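Local coordinates for protein pacifastin-related serine protease inhibitor (Locusta migratoria, PDB 2VU8) that probably inhibits serine proteases, as a pacifastin-family domain presenting a reactive-site loop to its target enzyme, at residues Gln10-Cys15 with Thr26-Arg31. Residues are numbered along the deposited sequence; the frame is centred on the assembly and turned at random.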
ATOM      1  N   GLN B  10       2.535 -16.643   4.888  1.00 13.94           N
ATOM      2  CA  GLN B  10       1.458 -17.177   4.049  1.00 14.57           C
ATOM      3  C   GLN B  10       1.808 -16.836   2.602  1.00 14.39           C
ATOM      4  O   GLN B  10       1.713 -15.686   2.172  1.00 14.05           O
ATOM      5  CB  GLN B  10       0.054 -16.697   4.473  1.00 15.20           C
ATOM      6  CG  GLN B  10      -0.264 -15.209   4.372  1.00 16.32           C
ATOM      7  CD  GLN B  10      -1.699 -14.856   4.817  1.00 18.07           C
ATOM      8  OE1 GLN B  10      -2.171 -13.744   4.569  1.00 19.35           O
ATOM      9  NE2 GLN B  10      -2.372 -15.788   5.481  1.00 20.12           N
ATOM     10  N   ASP B  11       2.273 -17.851   1.887  1.00 14.56           N
ATOM     11  CA  ASP B  11       2.829 -17.696   0.550  1.00 14.77           C
ATOM     12  C   ASP B  11       4.021 -16.731   0.584  1.00 14.48           C
ATOM     13  O   ASP B  11       4.997 -17.028   1.259  1.00 15.28           O
ATOM     14  CB  ASP B  11       1.730 -17.311  -0.445  1.00 14.96           C
ATOM     15  CG  ASP B  11       0.576 -18.300  -0.434  1.00 16.17           C
ATOM     16  OD1 ASP B  11      -0.597 -17.871  -0.302  1.00 17.18           O
ATOM     17  OD2 ASP B  11       0.752 -19.529  -0.527  1.00 17.17           O
ATOM     18  N   CYS B  12       3.950 -15.591  -0.104  1.00 14.13           N
ATOM     19  CA  CYS B  12       5.058 -14.622  -0.135  1.00 13.79           C
ATOM     20  C   CYS B  12       4.996 -13.501   0.920  1.00 12.84           C
ATOM     21  O   CYS B  12       5.921 -12.676   1.005  1.00 12.31           O
ATOM     22  CB  CYS B  12       5.157 -13.981  -1.522  1.00 13.93           C
ATOM     23  SG  CYS B  12       3.888 -12.761  -1.875  1.00 15.78           S
ATOM     24  N   ASN B  13       3.912 -13.452   1.694  1.00 11.78           N
ATOM     25  CA  ASN B  13       3.743 -12.435   2.730  1.00 10.97           C
ATOM     26  C   ASN B  13       4.195 -12.905   4.101  1.00 10.68           C
ATOM     27  O   ASN B  13       3.839 -13.998   4.534  1.00 11.09           O
ATOM     28  CB  ASN B  13       2.283 -12.007   2.831  1.00 11.06           C
ATOM     29  CG  ASN B  13       1.823 -11.238   1.625  1.00  9.77           C
ATOM     30  OD1 ASN B  13       0.919 -11.667   0.915  1.00 10.97           O
ATOM     31  ND2 ASN B  13       2.440 -10.080   1.389  1.00  4.22           N
ATOM     32  N   THR B  14       4.952 -12.058   4.787  1.00 10.35           N
ATOM     33  CA  THR B  14       5.368 -12.314   6.158  1.00 10.08           C
ATOM     34  C   THR B  14       4.227 -11.926   7.089  1.00  9.85           C
ATOM     35  O   THR B  14       3.601 -10.885   6.924  1.00  9.56           O
ATOM     36  CB  THR B  14       6.678 -11.530   6.520  1.00 10.48           C
ATOM     37  OG1 THR B  14       7.830 -12.142   5.913  1.00 10.09           O
ATOM     38  CG2 THR B  14       6.992 -11.629   8.014  1.00 10.14           C
ATOM     39  N   CYS B  15       3.961 -12.787   8.064  1.00  9.79           N
ATOM     40  CA  CYS B  15       2.973 -12.523   9.091  1.00  9.90           C
ATOM     41  C   CYS B  15       3.665 -12.447  10.441  1.00  9.49           C
ATOM     42  O   CYS B  15       4.570 -13.229  10.718  1.00  7.88           O
ATOM     43  CB  CYS B  15       1.937 -13.631   9.139  1.00 10.00           C
ATOM     44  SG  CYS B  15       1.001 -13.842   7.617  1.00 10.94           S
ATOM     45  N   THR B  26       1.425  -8.821   5.615  1.00  6.53           N
ATOM     46  CA  THR B  26       1.572  -7.890   4.502  1.00  6.26           C
ATOM     47  C   THR B  26       0.629  -8.271   3.357  1.00  6.28           C
ATOM     48  O   THR B  26       0.045  -9.347   3.363  1.00  5.94           O
ATOM     49  CB  THR B  26       3.036  -7.805   4.017  1.00  6.25           C
ATOM     50  OG1 THR B  26       3.537  -9.115   3.695  1.00  5.37           O
ATOM     51  CG2 THR B  26       3.928  -7.297   5.128  1.00  5.43           C
ATOM     52  N   ARG B  27       0.495  -7.364   2.392  1.00  6.97           N
ATOM     53  CA  ARG B  27      -0.585  -7.414   1.395  1.00  7.13           C
ATOM     54  C   ARG B  27      -0.059  -7.434  -0.040  1.00  7.76           C
ATOM     55  O   ARG B  27      -0.643  -6.816  -0.942  1.00  6.72           O
ATOM     56  CB  ARG B  27      -1.554  -6.238   1.622  1.00  6.94           C
ATOM     57  CG  ARG B  27      -2.252  -6.333   2.949  1.00  6.75           C
ATOM     58  CD  ARG B  27      -3.246  -5.267   3.288  1.00  6.50           C
ATOM     59  NE  ARG B  27      -4.214  -5.799   4.243  1.00  7.45           N
ATOM     60  CZ  ARG B  27      -5.127  -5.093   4.901  1.00  7.85           C
ATOM     61  NH1 ARG B  27      -5.254  -3.783   4.732  1.00  9.42           N
ATOM     62  NH2 ARG B  27      -5.940  -5.724   5.722  1.00  6.30           N
ATOM     63  N   LYS B  28       1.036  -8.164  -0.255  1.00  8.59           N
ATOM     64  CA  LYS B  28       1.505  -8.463  -1.609  1.00  9.53           C
ATOM     65  C   LYS B  28       0.590  -9.497  -2.276  1.00 10.30           C
ATOM     66  O   LYS B  28      -0.030 -10.324  -1.594  1.00  9.12           O
ATOM     67  CB  LYS B  28       2.931  -9.027  -1.594  1.00  9.41           C
ATOM     68  CG  LYS B  28       4.009  -8.092  -1.050  1.00 10.06           C
ATOM     69  CD  LYS B  28       5.351  -8.784  -0.995  1.00  9.79           C
ATOM     70  CE  LYS B  28       5.493  -9.703   0.224  1.00 11.17           C
ATOM     71  NZ  LYS B  28       6.882  -9.742   0.802  1.00 11.27           N
ATOM     72  N   ALA B  29       0.515  -9.432  -3.606  1.00 11.88           N
ATOM     73  CA  ALA B  29      -0.066 -10.489  -4.423  1.00 13.81           C
ATOM     74  C   ALA B  29       1.041 -11.476  -4.749  1.00 15.62           C
ATOM     75  O   ALA B  29       2.026 -11.143  -5.405  1.00 15.59           O
ATOM     76  CB  ALA B  29      -0.666  -9.940  -5.714  1.00 13.55           C
ATOM     77  N   CYS B  30       0.861 -12.710  -4.315  1.00 18.00           N
ATOM     78  CA  CYS B  30       1.888 -13.720  -4.505  1.00 19.86           C
ATOM     79  C   CYS B  30       1.639 -14.468  -5.815  1.00 22.02           C
ATOM     80  O   CYS B  30       0.576 -15.048  -6.002  1.00 22.58           O
ATOM     81  CB  CYS B  30       1.893 -14.635  -3.293  1.00 19.56           C
ATOM     82  SG  CYS B  30       2.060 -13.644  -1.793  1.00 18.89           S
ATOM     83  N   ARG B  31       2.628 -14.445  -6.711  1.00 24.51           N
ATOM     84  CA  ARG B  31       2.462 -14.977  -8.067  1.00 26.17           C
ATOM     85  C   ARG B  31       2.648 -16.472  -8.076  1.00 27.01           C
ATOM     86  O   ARG B  31       1.670 -17.201  -7.978  1.00 27.20           O
ATOM     87  CB  ARG B  31       3.423 -14.317  -9.077  1.00 26.54           C
ATOM     88  CG  ARG B  31       3.469 -14.980 -10.468  1.00 28.43           C
ATOM     89  CD  ARG B  31       4.733 -14.682 -11.277  1.00 30.53           C
ATOM     90  NE  ARG B  31       5.928 -15.259 -10.656  1.00 33.04           N
ATOM     91  CZ  ARG B  31       6.989 -15.738 -11.309  1.00 35.03           C
ATOM     92  NH1 ARG B  31       8.010 -16.233 -10.618  1.00 36.17           N
ATOM     93  NH2 ARG B  31       7.051 -15.722 -12.634  1.00 36.03           N
TER
HETATM   94  O   HOH W   1       6.506  -9.399   3.866  1.00 19.90           O
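The probable inhibitory loop of this pacifastin domain, T26-R31, is tied to the turn that leads into the central strand by the C12-C30 disulfide. Its sulfurs are joined with a chi3 of -75°, and the type II' turn from Q10 to N13 sets C12 facing the loop. Beside the bridge, D11 CB rests 3.9 Å from C30 CB. The predicted reactive bond, R27-K28, thus falls between this covalent tie and the last residue of strand 23-26. There T26 N gives a hydrogen bond of 3.3 Å to T14 O, nearly straight at 163°, which continues the antiparallel sheet of the domain to the start of the loop.

Between the two ties N13 is buried under the loop, its amide group lying against T26 and K28. N13 CB comes to 3.3 Å from T26 OG1. The K28 side chain starts out toward the turn and strand 13-15, its CB 3.9 Å from C12 SG, then bends at chi3 (-79°) and again at chi4, which brings NZ to C12 O for a weak hydrogen bond of 3.1 Å. A water joins the same cluster, accepting from K28 NZ and T14 N and lying 3.0 Å from T26 OG1, so one water links both segments.

R27 instead points away from the turn, and its guanidinium hydrogen-bonds to the backbone of a chain of another protein in the assembly and forms a salt bridge with an acidic side chain there. T26 pairs with a strand of that chain, extending the sheet across the interface, while K28 NZ hydrogen-bonds to one of its aromatic side chains.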